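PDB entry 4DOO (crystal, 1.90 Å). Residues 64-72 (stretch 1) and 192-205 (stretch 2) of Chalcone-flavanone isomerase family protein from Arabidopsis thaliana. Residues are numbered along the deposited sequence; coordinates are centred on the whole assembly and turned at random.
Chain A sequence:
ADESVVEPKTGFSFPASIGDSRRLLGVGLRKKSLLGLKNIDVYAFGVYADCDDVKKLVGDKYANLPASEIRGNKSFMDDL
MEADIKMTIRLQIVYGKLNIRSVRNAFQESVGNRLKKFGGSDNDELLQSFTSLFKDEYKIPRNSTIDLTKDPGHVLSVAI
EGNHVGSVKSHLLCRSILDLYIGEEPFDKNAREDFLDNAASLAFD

Stretch 1, residues 64-72: NLPASEIRG
Stretch 2 192-205: REDFLDNAASLAFD

A short helix that starts at Ala 67 and carries Ile 70 and Arg 71, with Pro 66 at its N-cap position, lies across a longer helix, already under way at Arg 192 and running past Ala 200, at 133° between N-to-C directions, the axes approaching to 8.8 Å. Ala 67 and Ala 200 set the register, their CA atoms 5.2 Å apart; small side chains suit so close an approach, with Ala 67 CB 3.7 Å from Ala 200 O.

Arg 71 covers the most surface. Its chi angles (-178°, 69°, 165°, 86°) carry the side chain among Glu 193, Leu 196, Asp 197 and Ala 200, spaced i, i+3, i+4 and i+7, and so lying along one side of the helix. Arg 71 NE donates to Asp 197 OD1 at 2.7 Å and Arg 71 NH2 to Glu 193 OE1 at 2.7 Å, both salt bridges, with the carboxylate oxygens near the guanidinium plane, where its N-H bonds point. Leu 196 CB covers one face, 3.3 Å from Arg 71 NE. Water 1 accepts from Arg 71 NH1 (3.0 Å) and donates to Glu 193 OE2 (2.8 Å).

Beyond Ala 200, Leu 202 to Asp 205 form a type I turn. There Phe 204 (chi1 -55°, chi2 98°) brings its CE1 atom 3.9 Å from Ala 67 CB and 4.0 Å from Ile 70 CD1, an apolar contact; Phe 204 CZ lies 3.3 Å from Leu 65 O, which meets the ring edge. Ile 70 (chi1 -68°, chi2 170°) also reaches Ala 200, CG2 to CB 4.4 Å.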

# COMPACT_ATOMS: atom_id res chain seq x y z
N ASN A 64 11.70 -0.00 -24.97
CA ASN A 64 11.03 -0.30 -26.23
C ASN A 64 9.99 -1.40 -26.22
O ASN A 64 9.65 -1.94 -27.27
CB ASN A 64 12.06 -0.61 -27.31
CG ASN A 64 13.13 0.45 -27.41
OD1 ASN A 64 12.84 1.65 -27.44
ND2 ASN A 64 14.39 0.02 -27.45
N LEU A 65 9.48 -1.76 -25.05
CA LEU A 65 8.48 -2.81 -24.98
C LEU A 65 7.10 -2.20 -24.79
O LEU A 65 6.94 -1.20 -24.09
CB LEU A 65 8.78 -3.77 -23.82
CG LEU A 65 10.15 -4.44 -23.85
CD1 LEU A 65 10.33 -5.28 -22.59
CD2 LEU A 65 10.27 -5.30 -25.09
N PRO A 66 6.08 -2.78 -25.44
CA PRO A 66 4.71 -2.26 -25.31
C PRO A 66 4.15 -2.66 -23.95
O PRO A 66 4.64 -3.60 -23.32
CB PRO A 66 3.98 -2.93 -26.48
CG PRO A 66 4.68 -4.25 -26.59
CD PRO A 66 6.14 -3.86 -26.44
N ALA A 67 3.13 -1.95 -23.51
CA ALA A 67 2.50 -2.21 -22.21
C ALA A 67 2.14 -3.68 -22.00
O ALA A 67 2.43 -4.25 -20.94
CB ALA A 67 1.25 -1.34 -22.06
N SER A 68 1.53 -4.31 -23.00
CA SER A 68 1.13 -5.70 -22.89
C SER A 68 2.32 -6.63 -22.60
O SER A 68 2.20 -7.59 -21.85
CB SER A 68 0.42 -6.16 -24.17
OG SER A 68 1.30 -6.13 -25.28
N GLU A 69 3.47 -6.33 -23.20
CA GLU A 69 4.65 -7.16 -22.97
C GLU A 69 5.28 -6.87 -21.62
O GLU A 69 5.87 -7.75 -21.00
CB GLU A 69 5.66 -6.95 -24.10
CG GLU A 69 5.28 -7.70 -25.37
CD GLU A 69 6.26 -7.45 -26.51
OE1 GLU A 69 7.48 -7.45 -26.26
OE2 GLU A 69 5.79 -7.27 -27.66
N ILE A 70 5.17 -5.63 -21.16
CA ILE A 70 5.71 -5.26 -19.86
C ILE A 70 4.89 -6.00 -18.81
O ILE A 70 5.44 -6.65 -17.91
CB ILE A 70 5.61 -3.75 -19.61
CG1 ILE A 70 6.54 -3.00 -20.57
CG2 ILE A 70 5.95 -3.43 -18.16
CD1 ILE A 70 6.33 -1.49 -20.58
N ARG A 71 3.57 -5.90 -18.93
CA ARG A 71 2.65 -6.55 -18.01
C ARG A 71 2.79 -8.06 -18.08
O ARG A 71 2.66 -8.76 -17.08
CB ARG A 71 1.21 -6.14 -18.34
CG ARG A 71 0.15 -6.71 -17.41
CD ARG A 71 0.24 -6.11 -16.01
NE ARG A 71 -0.97 -6.40 -15.24
CZ ARG A 71 -1.18 -7.51 -14.55
NH1 ARG A 71 -0.24 -8.45 -14.50
NH2 ARG A 71 -2.34 -7.70 -13.93
N GLY A 72 3.06 -8.57 -19.29
CA GLY A 72 3.21 -10.00 -19.47
C GLY A 72 4.44 -10.60 -18.81
O GLY A 72 4.56 -11.82 -18.70
N ARG A 192 -4.77 -5.31 -7.12
CA ARG A 192 -3.40 -5.54 -7.57
C ARG A 192 -3.34 -5.60 -9.09
O ARG A 192 -2.43 -5.04 -9.70
CB ARG A 192 -2.84 -6.84 -7.00
CG ARG A 192 -1.40 -7.10 -7.45
CD ARG A 192 -0.97 -8.52 -7.15
NE ARG A 192 -1.71 -9.50 -7.94
CZ ARG A 192 -1.64 -10.81 -7.74
NH1 ARG A 192 -0.87 -11.29 -6.77
NH2 ARG A 192 -2.34 -11.64 -8.50
N GLU A 193 -4.31 -6.28 -9.69
CA GLU A 193 -4.34 -6.41 -11.14
C GLU A 193 -4.50 -5.04 -11.80
O GLU A 193 -3.84 -4.75 -12.80
CB GLU A 193 -5.46 -7.36 -11.56
CG GLU A 193 -5.25 -8.78 -11.06
CD GLU A 193 -3.94 -9.38 -11.55
OE1 GLU A 193 -3.82 -9.65 -12.77
OE2 GLU A 193 -3.02 -9.58 -10.72
N ASP A 194 -5.38 -4.21 -11.24
CA ASP A 194 -5.59 -2.87 -11.78
C ASP A 194 -4.31 -2.07 -11.62
O ASP A 194 -3.93 -1.31 -12.51
CB ASP A 194 -6.73 -2.16 -11.05
CG ASP A 194 -8.09 -2.71 -11.42
OD1 ASP A 194 -9.10 -2.33 -10.77
OD2 ASP A 194 -8.16 -3.52 -12.38
N PHE A 195 -3.64 -2.23 -10.48
CA PHE A 195 -2.41 -1.49 -10.24
C PHE A 195 -1.34 -1.83 -11.27
O PHE A 195 -0.72 -0.93 -11.84
CB PHE A 195 -1.87 -1.78 -8.82
CG PHE A 195 -0.48 -1.25 -8.57
CD1 PHE A 195 0.63 -2.01 -8.91
CD2 PHE A 195 -0.29 0.01 -8.03
CE1 PHE A 195 1.93 -1.52 -8.70
CE2 PHE A 195 1.00 0.51 -7.82
CZ PHE A 195 2.10 -0.26 -8.15
N LEU A 196 -1.14 -3.12 -11.52
CA LEU A 196 -0.15 -3.57 -12.47
C LEU A 196 -0.52 -3.18 -13.90
O LEU A 196 0.34 -2.80 -14.70
CB LEU A 196 0.03 -5.09 -12.36
CG LEU A 196 0.59 -5.56 -11.01
CD1 LEU A 196 0.60 -7.10 -10.96
CD2 LEU A 196 1.99 -5.01 -10.83
N ASP A 197 -1.81 -3.27 -14.23
CA ASP A 197 -2.28 -2.89 -15.56
C ASP A 197 -2.01 -1.41 -15.79
O ASP A 197 -1.48 -1.02 -16.83
CB ASP A 197 -3.78 -3.14 -15.72
CG ASP A 197 -4.14 -4.62 -15.90
OD1 ASP A 197 -3.25 -5.42 -16.24
OD2 ASP A 197 -5.33 -4.96 -15.72
N ASN A 198 -2.38 -0.58 -14.81
CA ASN A 198 -2.19 0.86 -14.96
C ASN A 198 -0.74 1.31 -14.82
O ASN A 198 -0.35 2.32 -15.42
CB ASN A 198 -3.10 1.62 -13.98
CG ASN A 198 -4.58 1.40 -14.27
OD1 ASN A 198 -4.99 1.38 -15.44
ND2 ASN A 198 -5.39 1.23 -13.22
N ALA A 199 0.05 0.58 -14.04
CA ALA A 199 1.46 0.93 -13.88
C ALA A 199 2.15 0.67 -15.21
O ALA A 199 3.04 1.41 -15.62
CB ALA A 199 2.11 0.08 -12.77
N ALA A 200 1.72 -0.39 -15.89
CA ALA A 200 2.29 -0.76 -17.18
C ALA A 200 1.94 0.27 -18.25
O ALA A 200 2.71 0.51 -19.17
CB ALA A 200 1.79 -2.14 -17.60
N SER A 201 0.77 0.88 -18.11
CA SER A 201 0.30 1.88 -19.06
C SER A 201 0.83 3.28 -18.77
O SER A 201 1.00 4.09 -19.68
CB SER A 201 -1.24 1.94 -19.06
OG SER A 201 -1.81 0.68 -19.36
N LEU A 202 1.07 3.56 -17.50
CA LEU A 202 1.53 4.87 -17.04
C LEU A 202 2.72 5.46 -17.79
O LEU A 202 2.79 6.68 -17.96
CB LEU A 202 1.83 4.80 -15.54
CG LEU A 202 2.04 6.12 -14.80
CD1 LEU A 202 0.85 7.05 -15.03
CD2 LEU A 202 2.23 5.84 -13.31
N ALA A 203 3.63 4.63 -18.25
CA ALA A 203 4.80 5.13 -18.97
C ALA A 203 4.48 5.67 -20.35
O ALA A 203 5.30 6.36 -20.96
CB ALA A 203 5.86 4.03 -19.08
N PHE A 204 3.28 5.39 -20.85
CA PHE A 204 2.88 5.84 -22.18
C PHE A 204 1.88 7.00 -22.21
O PHE A 204 1.29 7.29 -23.25
CB PHE A 204 2.33 4.67 -22.99
CG PHE A 204 3.27 3.50 -23.07
CD1 PHE A 204 3.14 2.41 -22.21
CD2 PHE A 204 4.32 3.51 -23.98
CE1 PHE A 204 4.04 1.35 -22.25
CE2 PHE A 204 5.23 2.45 -24.03
CZ PHE A 204 5.09 1.37 -23.17
N ASP A 205 1.70 7.67 -21.08
CA ASP A 205 0.76 8.79 -21.02
C ASP A 205 1.36 10.10 -21.52
O ASP A 205 2.61 10.18 -21.59
CB ASP A 205 0.23 8.96 -19.60
CG ASP A 205 -0.54 7.75 -19.11
OD1 ASP A 205 -1.50 7.35 -19.79
OD2 ASP A 205 -0.18 7.20 -18.05
O HOH W 1 -0.73 -10.30 -12.16